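Local coordinates for rhogap protein (Gallus gallus, PDB 1F7C), which stimulates GTP hydrolysis by the Rho-family GTPases RHOA and CDC42 through the RhoGAP (BH) domain modelled here, in a larger protein that also binds focal adhesion kinase, at residues A[48-59]-A[158-169]. Numbering follows the deposited sequence.
Sequences VETRGINEQGLY and HLAKVADNHKQN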
ATOM      1  N   VAL A  48     -10.144   6.696  -6.752  1.00 30.96           N
ATOM      2  CA  VAL A  48      -8.911   7.358  -7.129  1.00 29.95           C
ATOM      3  C   VAL A  48      -8.627   7.110  -8.605  1.00 30.92           C
ATOM      4  O   VAL A  48      -8.271   8.025  -9.329  1.00 32.01           O
ATOM      5  CB  VAL A  48      -7.723   6.864  -6.249  1.00 28.41           C
ATOM      6  CG1 VAL A  48      -6.390   7.375  -6.791  1.00 27.06           C
ATOM      7  CG2 VAL A  48      -7.904   7.371  -4.838  1.00 28.82           C
ATOM      8  N   GLU A  49      -8.803   5.878  -9.063  1.00 31.18           N
ATOM      9  CA  GLU A  49      -8.515   5.586 -10.452  1.00 30.96           C
ATOM     10  C   GLU A  49      -9.483   6.204 -11.443  1.00 31.45           C
ATOM     11  O   GLU A  49      -9.051   6.765 -12.445  1.00 31.22           O
ATOM     12  CB  GLU A  49      -8.428   4.082 -10.676  1.00 26.21           C
ATOM     13  CG  GLU A  49      -7.342   3.439  -9.860  1.00 30.45           C
ATOM     14  CD  GLU A  49      -7.085   2.011 -10.262  1.00 28.28           C
ATOM     15  OE1 GLU A  49      -7.970   1.437 -10.914  1.00 30.69           O
ATOM     16  OE2 GLU A  49      -6.011   1.467  -9.926  1.00 25.68           O
ATOM     17  N   THR A  50     -10.782   6.117 -11.169  1.00 33.40           N
ATOM     18  CA  THR A  50     -11.778   6.670 -12.083  1.00 33.49           C
ATOM     19  C   THR A  50     -11.925   8.187 -12.081  1.00 33.68           C
ATOM     20  O   THR A  50     -12.502   8.738 -13.015  1.00 35.47           O
ATOM     21  CB  THR A  50     -13.196   6.044 -11.866  1.00 33.35           C
ATOM     22  OG1 THR A  50     -13.596   6.189 -10.498  1.00 35.12           O
ATOM     23  CG2 THR A  50     -13.195   4.574 -12.249  1.00 31.49           C
ATOM     24  N   ARG A  51     -11.419   8.877 -11.063  1.00 34.18           N
ATOM     25  CA  ARG A  51     -11.550  10.331 -11.075  1.00 35.62           C
ATOM     26  C   ARG A  51     -10.468  11.140 -10.384  1.00 33.88           C
ATOM     27  O   ARG A  51     -10.591  12.359 -10.264  1.00 36.59           O
ATOM     28  CB  ARG A  51     -12.925  10.743 -10.535  1.00 39.59           C
ATOM     29  CG  ARG A  51     -13.235  10.305  -9.123  1.00 45.91           C
ATOM     30  CD  ARG A  51     -14.748  10.295  -8.898  1.00 53.67           C
ATOM     31  NE  ARG A  51     -15.115   9.975  -7.519  1.00 59.09           N
ATOM     32  CZ  ARG A  51     -14.954  10.800  -6.486  1.00 62.61           C
ATOM     33  NH1 ARG A  51     -14.435  12.014  -6.664  1.00 61.61           N
ATOM     34  NH2 ARG A  51     -15.300  10.406  -5.266  1.00 64.61           N
ATOM     35  N   GLY A  52      -9.395  10.495  -9.951  1.00 30.87           N
ATOM     36  CA  GLY A  52      -8.344  11.250  -9.289  1.00 27.49           C
ATOM     37  C   GLY A  52      -6.933  10.894  -9.708  1.00 26.48           C
ATOM     38  O   GLY A  52      -5.966  11.361  -9.095  1.00 28.67           O
ATOM     39  N   ILE A  53      -6.807  10.099 -10.768  1.00 26.18           N
ATOM     40  CA  ILE A  53      -5.506   9.646 -11.244  1.00 24.78           C
ATOM     41  C   ILE A  53      -4.539  10.770 -11.573  1.00 27.22           C
ATOM     42  O   ILE A  53      -3.330  10.610 -11.402  1.00 28.40           O
ATOM     43  CB  ILE A  53      -5.658   8.708 -12.485  1.00 25.99           C
ATOM     44  CG1 ILE A  53      -4.406   7.853 -12.658  1.00 26.03           C
ATOM     45  CG2 ILE A  53      -5.853   9.512 -13.755  1.00 28.00           C
ATOM     46  CD1 ILE A  53      -4.202   6.841 -11.562  1.00 25.53           C
ATOM     47  N   ASN A  54      -5.065  11.910 -12.025  1.00 27.61           N
ATOM     48  CA  ASN A  54      -4.228  13.051 -12.401  1.00 29.48           C
ATOM     49  C   ASN A  54      -3.900  14.034 -11.269  1.00 31.42           C
ATOM     50  O   ASN A  54      -3.055  14.916 -11.449  1.00 31.32           O
ATOM     51  CB  ASN A  54      -4.878  13.810 -13.577  1.00 29.00           C
ATOM     52  CG  ASN A  54      -5.008  12.950 -14.833  1.00 28.81           C
ATOM     53  OD1 ASN A  54      -4.012  12.477 -15.374  1.00 27.92           O
ATOM     54  ND2 ASN A  54      -6.244  12.749 -15.299  1.00 27.17           N
ATOM     55  N   GLU A  55      -4.562  13.888 -10.119  1.00 32.70           N
ATOM     56  CA  GLU A  55      -4.340  14.761  -8.958  1.00 34.81           C
ATOM     57  C   GLU A  55      -2.890  14.733  -8.503  1.00 34.37           C
ATOM     58  O   GLU A  55      -2.315  13.662  -8.346  1.00 35.43           O
ATOM     59  CB  GLU A  55      -5.228  14.324  -7.794  1.00 41.36           C
ATOM     60  CG  GLU A  55      -6.691  14.695  -7.944  1.00 48.81           C
ATOM     61  CD  GLU A  55      -6.975  16.129  -7.529  1.00 54.40           C
ATOM     62  OE1 GLU A  55      -8.129  16.573  -7.716  1.00 59.45           O
ATOM     63  OE2 GLU A  55      -6.054  16.806  -7.012  1.00 55.83           O
ATOM     64  N   GLN A  56      -2.304  15.904  -8.279  1.00 34.94           N
ATOM     65  CA  GLN A  56      -0.914  15.982  -7.852  1.00 36.68           C
ATOM     66  C   GLN A  56      -0.730  15.576  -6.399  1.00 36.12           C
ATOM     67  O   GLN A  56      -1.555  15.905  -5.553  1.00 37.82           O
ATOM     68  CB  GLN A  56      -0.371  17.394  -8.057  1.00 40.87           C
ATOM     69  CG  GLN A  56      -0.391  17.865  -9.507  1.00 48.06           C
ATOM     70  CD  GLN A  56       0.381  19.161  -9.715  1.00 51.81           C
ATOM     71  OE1 GLN A  56       0.250  20.111  -8.934  1.00 51.94           O
ATOM     72  NE2 GLN A  56       1.183  19.208 -10.778  1.00 51.02           N
ATOM     73  N   GLY A  57       0.355  14.855  -6.123  1.00 35.22           N
ATOM     74  CA  GLY A  57       0.649  14.418  -4.768  1.00 33.51           C
ATOM     75  C   GLY A  57      -0.269  13.356  -4.177  1.00 33.56           C
ATOM     76  O   GLY A  57      -0.499  13.343  -2.964  1.00 30.17           O
ATOM     77  N   LEU A  58      -0.796  12.470  -5.020  1.00 34.26           N
ATOM     78  CA  LEU A  58      -1.674  11.395  -4.559  1.00 33.86           C
ATOM     79  C   LEU A  58      -1.022  10.620  -3.421  1.00 34.39           C
ATOM     80  O   LEU A  58       0.085  10.089  -3.574  1.00 31.33           O
ATOM     81  CB  LEU A  58      -1.982  10.412  -5.694  1.00 34.28           C
ATOM     82  CG  LEU A  58      -3.076  10.700  -6.719  1.00 34.01           C
ATOM     83  CD1 LEU A  58      -3.082   9.579  -7.750  1.00 32.65           C
ATOM     84  CD2 LEU A  58      -4.442  10.801  -6.030  1.00 31.34           C
ATOM     85  N   TYR A  59      -1.721  10.559  -2.287  1.00 34.45           N
ATOM     86  CA  TYR A  59      -1.255   9.845  -1.100  1.00 36.07           C
ATOM     87  C   TYR A  59      -0.157  10.568  -0.305  1.00 38.26           C
ATOM     88  O   TYR A  59       0.240  10.117   0.764  1.00 39.79           O
ATOM     89  CB  TYR A  59      -0.799   8.421  -1.482  1.00 31.52           C
ATOM     90  CG  TYR A  59      -1.922   7.555  -2.013  1.00 26.57           C
ATOM     91  CD1 TYR A  59      -2.023   7.251  -3.381  1.00 26.78           C
ATOM     92  CD2 TYR A  59      -2.901   7.055  -1.155  1.00 26.01           C
ATOM     93  CE1 TYR A  59      -3.080   6.467  -3.874  1.00 24.20           C
ATOM     94  CE2 TYR A  59      -3.965   6.274  -1.633  1.00 26.38           C
ATOM     95  CZ  TYR A  59      -4.049   5.981  -2.988  1.00 26.59           C
ATOM     96  OH  TYR A  59      -5.092   5.204  -3.440  1.00 28.84           O
ATOM     97  N   HIS A 158      -2.651  -1.165  -7.975  1.00 23.95           N
ATOM     98  CA  HIS A 158      -3.160   0.203  -8.018  1.00 23.04           C
ATOM     99  C   HIS A 158      -2.059   1.259  -7.983  1.00 23.51           C
ATOM    100  O   HIS A 158      -2.117   2.255  -8.719  1.00 24.51           O
ATOM    101  CB  HIS A 158      -4.141   0.442  -6.855  1.00 23.05           C
ATOM    102  CG  HIS A 158      -4.461   1.888  -6.618  1.00 23.84           C
ATOM    103  ND1 HIS A 158      -5.280   2.620  -7.452  1.00 23.93           N
ATOM    104  CD2 HIS A 158      -4.040   2.746  -5.658  1.00 25.08           C
ATOM    105  CE1 HIS A 158      -5.350   3.865  -7.016  1.00 25.51           C
ATOM    106  NE2 HIS A 158      -4.608   3.968  -5.929  1.00 26.78           N
ATOM    107  N   LEU A 159      -1.061   1.058  -7.129  1.00 23.89           N
ATOM    108  CA  LEU A 159       0.040   2.016  -7.026  1.00 24.94           C
ATOM    109  C   LEU A 159       0.876   2.048  -8.309  1.00 26.00           C
ATOM    110  O   LEU A 159       1.398   3.094  -8.674  1.00 27.29           O
ATOM    111  CB  LEU A 159       0.932   1.702  -5.816  1.00 23.40           C
ATOM    112  CG  LEU A 159       0.283   1.874  -4.431  1.00 22.25           C
ATOM    113  CD1 LEU A 159       1.334   1.682  -3.364  1.00 24.28           C
ATOM    114  CD2 LEU A 159      -0.332   3.252  -4.293  1.00 23.20           C
ATOM    115  N   ALA A 160       0.990   0.912  -8.995  1.00 24.89           N
ATOM    116  CA  ALA A 160       1.754   0.843 -10.245  1.00 25.92           C
ATOM    117  C   ALA A 160       1.104   1.742 -11.305  1.00 26.11           C
ATOM    118  O   ALA A 160       1.793   2.345 -12.127  1.00 25.78           O
ATOM    119  CB  ALA A 160       1.815  -0.596 -10.760  1.00 21.88           C
ATOM    120  N   LYS A 161      -0.223   1.815 -11.271  1.00 26.69           N
ATOM    121  CA  LYS A 161      -0.990   2.634 -12.189  1.00 27.65           C
ATOM    122  C   LYS A 161      -0.815   4.090 -11.811  1.00 28.18           C
ATOM    123  O   LYS A 161      -0.714   4.955 -12.680  1.00 28.81           O
ATOM    124  CB  LYS A 161      -2.475   2.281 -12.117  1.00 30.81           C
ATOM    125  CG  LYS A 161      -2.852   0.954 -12.724  1.00 31.65           C
ATOM    126  CD  LYS A 161      -4.354   0.796 -12.649  1.00 35.73           C
ATOM    127  CE  LYS A 161      -4.808  -0.553 -13.127  1.00 37.47           C
ATOM    128  NZ  LYS A 161      -6.300  -0.580 -13.125  1.00 43.08           N
ATOM    129  N   VAL A 162      -0.804   4.361 -10.508  1.00 27.61           N
ATOM    130  CA  VAL A 162      -0.621   5.718 -10.020  1.00 24.84           C
ATOM    131  C   VAL A 162       0.746   6.203 -10.481  1.00 26.84           C
ATOM    132  O   VAL A 162       0.871   7.313 -11.014  1.00 23.76           O
ATOM    133  CB  VAL A 162      -0.653   5.792  -8.474  1.00 26.25           C
ATOM    134  CG1 VAL A 162      -0.130   7.143  -8.009  1.00 23.96           C
ATOM    135  CG2 VAL A 162      -2.069   5.581  -7.963  1.00 25.22           C
ATOM    136  N   ALA A 163       1.764   5.358 -10.291  1.00 25.10           N
ATOM    137  CA  ALA A 163       3.136   5.709 -10.654  1.00 26.09           C
ATOM    138  C   ALA A 163       3.373   5.877 -12.148  1.00 26.56           C
ATOM    139  O   ALA A 163       4.219   6.669 -12.560  1.00 26.06           O
ATOM    140  CB  ALA A 163       4.126   4.673 -10.086  1.00 22.89           C
ATOM    141  N   ASP A 164       2.641   5.129 -12.964  1.00 25.38           N
ATOM    142  CA  ASP A 164       2.816   5.238 -14.398  1.00 26.02           C
ATOM    143  C   ASP A 164       2.338   6.614 -14.903  1.00 26.94           C
ATOM    144  O   ASP A 164       2.695   7.029 -15.992  1.00 28.69           O
ATOM    145  CB  ASP A 164       2.067   4.101 -15.096  1.00 28.72           C
ATOM    146  CG  ASP A 164       2.325   4.059 -16.591  1.00 28.38           C
ATOM    147  OD1 ASP A 164       1.378   4.292 -17.363  1.00 30.23           O
ATOM    148  OD2 ASP A 164       3.471   3.790 -16.997  1.00 34.51           O
ATOM    149  N   ASN A 165       1.555   7.324 -14.098  1.00 24.65           N
ATOM    150  CA  ASN A 165       1.052   8.640 -14.467  1.00 25.44           C
ATOM    151  C   ASN A 165       1.786   9.730 -13.674  1.00 27.26           C
ATOM    152  O   ASN A 165       1.246  10.822 -13.437  1.00 24.64           O
ATOM    153  CB  ASN A 165      -0.458   8.710 -14.200  1.00 25.47           C
ATOM    154  CG  ASN A 165      -1.115   9.925 -14.836  1.00 30.70           C
ATOM    155  OD1 ASN A 165      -0.870  10.231 -16.004  1.00 33.11           O
ATOM    156  ND2 ASN A 165      -1.970  10.612 -14.076  1.00 26.40           N
ATOM    157  N   HIS A 166       3.033   9.441 -13.301  1.00 27.64           N
ATOM    158  CA  HIS A 166       3.825  10.386 -12.519  1.00 31.98           C
ATOM    159  C   HIS A 166       4.107  11.762 -13.158  1.00 34.33           C
ATOM    160  O   HIS A 166       4.145  12.767 -12.448  1.00 33.61           O
ATOM    161  CB  HIS A 166       5.143   9.742 -12.058  1.00 31.77           C
ATOM    162  CG  HIS A 166       6.132   9.512 -13.158  1.00 35.03           C
ATOM    163  ND1 HIS A 166       5.982   8.522 -14.102  1.00 34.47           N
ATOM    164  CD2 HIS A 166       7.304  10.132 -13.446  1.00 34.38           C
ATOM    165  CE1 HIS A 166       7.019   8.537 -14.923  1.00 35.78           C
ATOM    166  NE2 HIS A 166       7.834   9.503 -14.546  1.00 35.18           N
ATOM    167  N   LYS A 167       4.302  11.824 -14.474  1.00 34.91           N
ATOM    168  CA  LYS A 167       4.551  13.114 -15.119  1.00 36.42           C
ATOM    169  C   LYS A 167       3.476  14.115 -14.701  1.00 36.48           C
ATOM    170  O   LYS A 167       3.752  15.297 -14.511  1.00 37.92           O
ATOM    171  CB  LYS A 167       4.523  12.980 -16.646  1.00 41.81           C
ATOM    172  CG  LYS A 167       5.735  12.307 -17.260  1.00 47.13           C
ATOM    173  CD  LYS A 167       6.980  13.156 -17.075  1.00 53.80           C
ATOM    174  CE  LYS A 167       8.166  12.583 -17.850  1.00 58.04           C
ATOM    175  NZ  LYS A 167       8.507  11.188 -17.435  1.00 59.68           N
ATOM    176  N   GLN A 168       2.252  13.625 -14.546  1.00 34.72           N
ATOM    177  CA  GLN A 168       1.126  14.457 -14.171  1.00 34.14           C
ATOM    178  C   GLN A 168       0.898  14.564 -12.658  1.00 35.05           C
ATOM    179  O   GLN A 168       0.797  15.674 -12.118  1.00 35.58           O
ATOM    180  CB  GLN A 168      -0.141  13.912 -14.826  1.00 34.28           C
ATOM    181  CG  GLN A 168      -0.940  14.904 -15.633  1.00 40.08           C
ATOM    182  CD  GLN A 168      -1.297  16.146 -14.855  1.00 40.50           C
ATOM    183  OE1 GLN A 168      -0.549  17.123 -14.846  1.00 42.25           O
ATOM    184  NE2 GLN A 168      -2.440  16.116 -14.189  1.00 43.14           N
ATOM    185  N   ASN A 169       0.807  13.423 -11.971  1.00 32.88           N
ATOM    186  CA  ASN A 169       0.552  13.460 -10.533  1.00 31.91           C
ATOM    187  C   ASN A 169       1.785  13.563  -9.637  1.00 30.40           C
ATOM    188  O   ASN A 169       1.659  13.664  -8.422  1.00 31.26           O
ATOM    189  CB  ASN A 169      -0.317  12.267 -10.088  1.00 28.00           C
ATOM    190  CG  ASN A 169       0.354  10.910 -10.319  1.00 26.09           C
ATOM    191  OD1 ASN A 169       1.572  10.766 -10.191  1.00 21.35           O
ATOM    192  ND2 ASN A 169      -0.458   9.898 -10.624  1.00 20.27           N
TER
HETATM  193  O   HOH W   1      -6.169  -1.189  -9.784  1.00 28.73           O
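His158 reaches from its helix to three side chains of 48-59. His158 CB lies 3.7 Å from Glu49 OE2. CG stands anti to the backbone N (chi1 166°), carrying the ring across. His158 ND1 donates to Glu49 OE2 at 2.8 Å, the oxygen lying near the ring plane and met on its anti side, 30° out of the carboxylate plane. CE1 meets Val48 CG1 at the ring edge. At the far end His158 NE2 shares a hydrogen bond of 2.8 Å with Tyr59 OH, the rings meeting at their edges with planes 81° apart. A phenylalanine here would probably leave both the hydroxyl of the buried Tyr59 and the Glu49 carboxylate without their imidazole partner. Lys161 NZ adds a long salt bridge to Glu49 OE1, weak as a hydrogen bond; a water donates to Glu49 OE2 and only weakly bonds Lys161 NZ.

Ile53 O takes two amide donors: Asn169 ND2, almost in line with the carbonyl bond at 3.1 Å, and Asn165 ND2, from above the carbonyl plane. Asn165 ND2 also reaches Asn54 OD1, while the other hydrogen of Asn169 ND2 goes to Val162 O, fixing that amide; Asn169 OD1 accepts from Met171 N. Gly57 N donates to Asn169 O at 2.9 Å. Leu58 CD1 packs on Val162 CG1.

The last turn of helix 35-51 and the loop after it, leading to the predicted arginine finger Arg60, are tied to the end of helix 146-164 and to helix 166-169. Helix 94-106 touches Val48, Leu58 and Tyr59, and helix 173-184 backs Leu159 and Val162 in this all-helical domain.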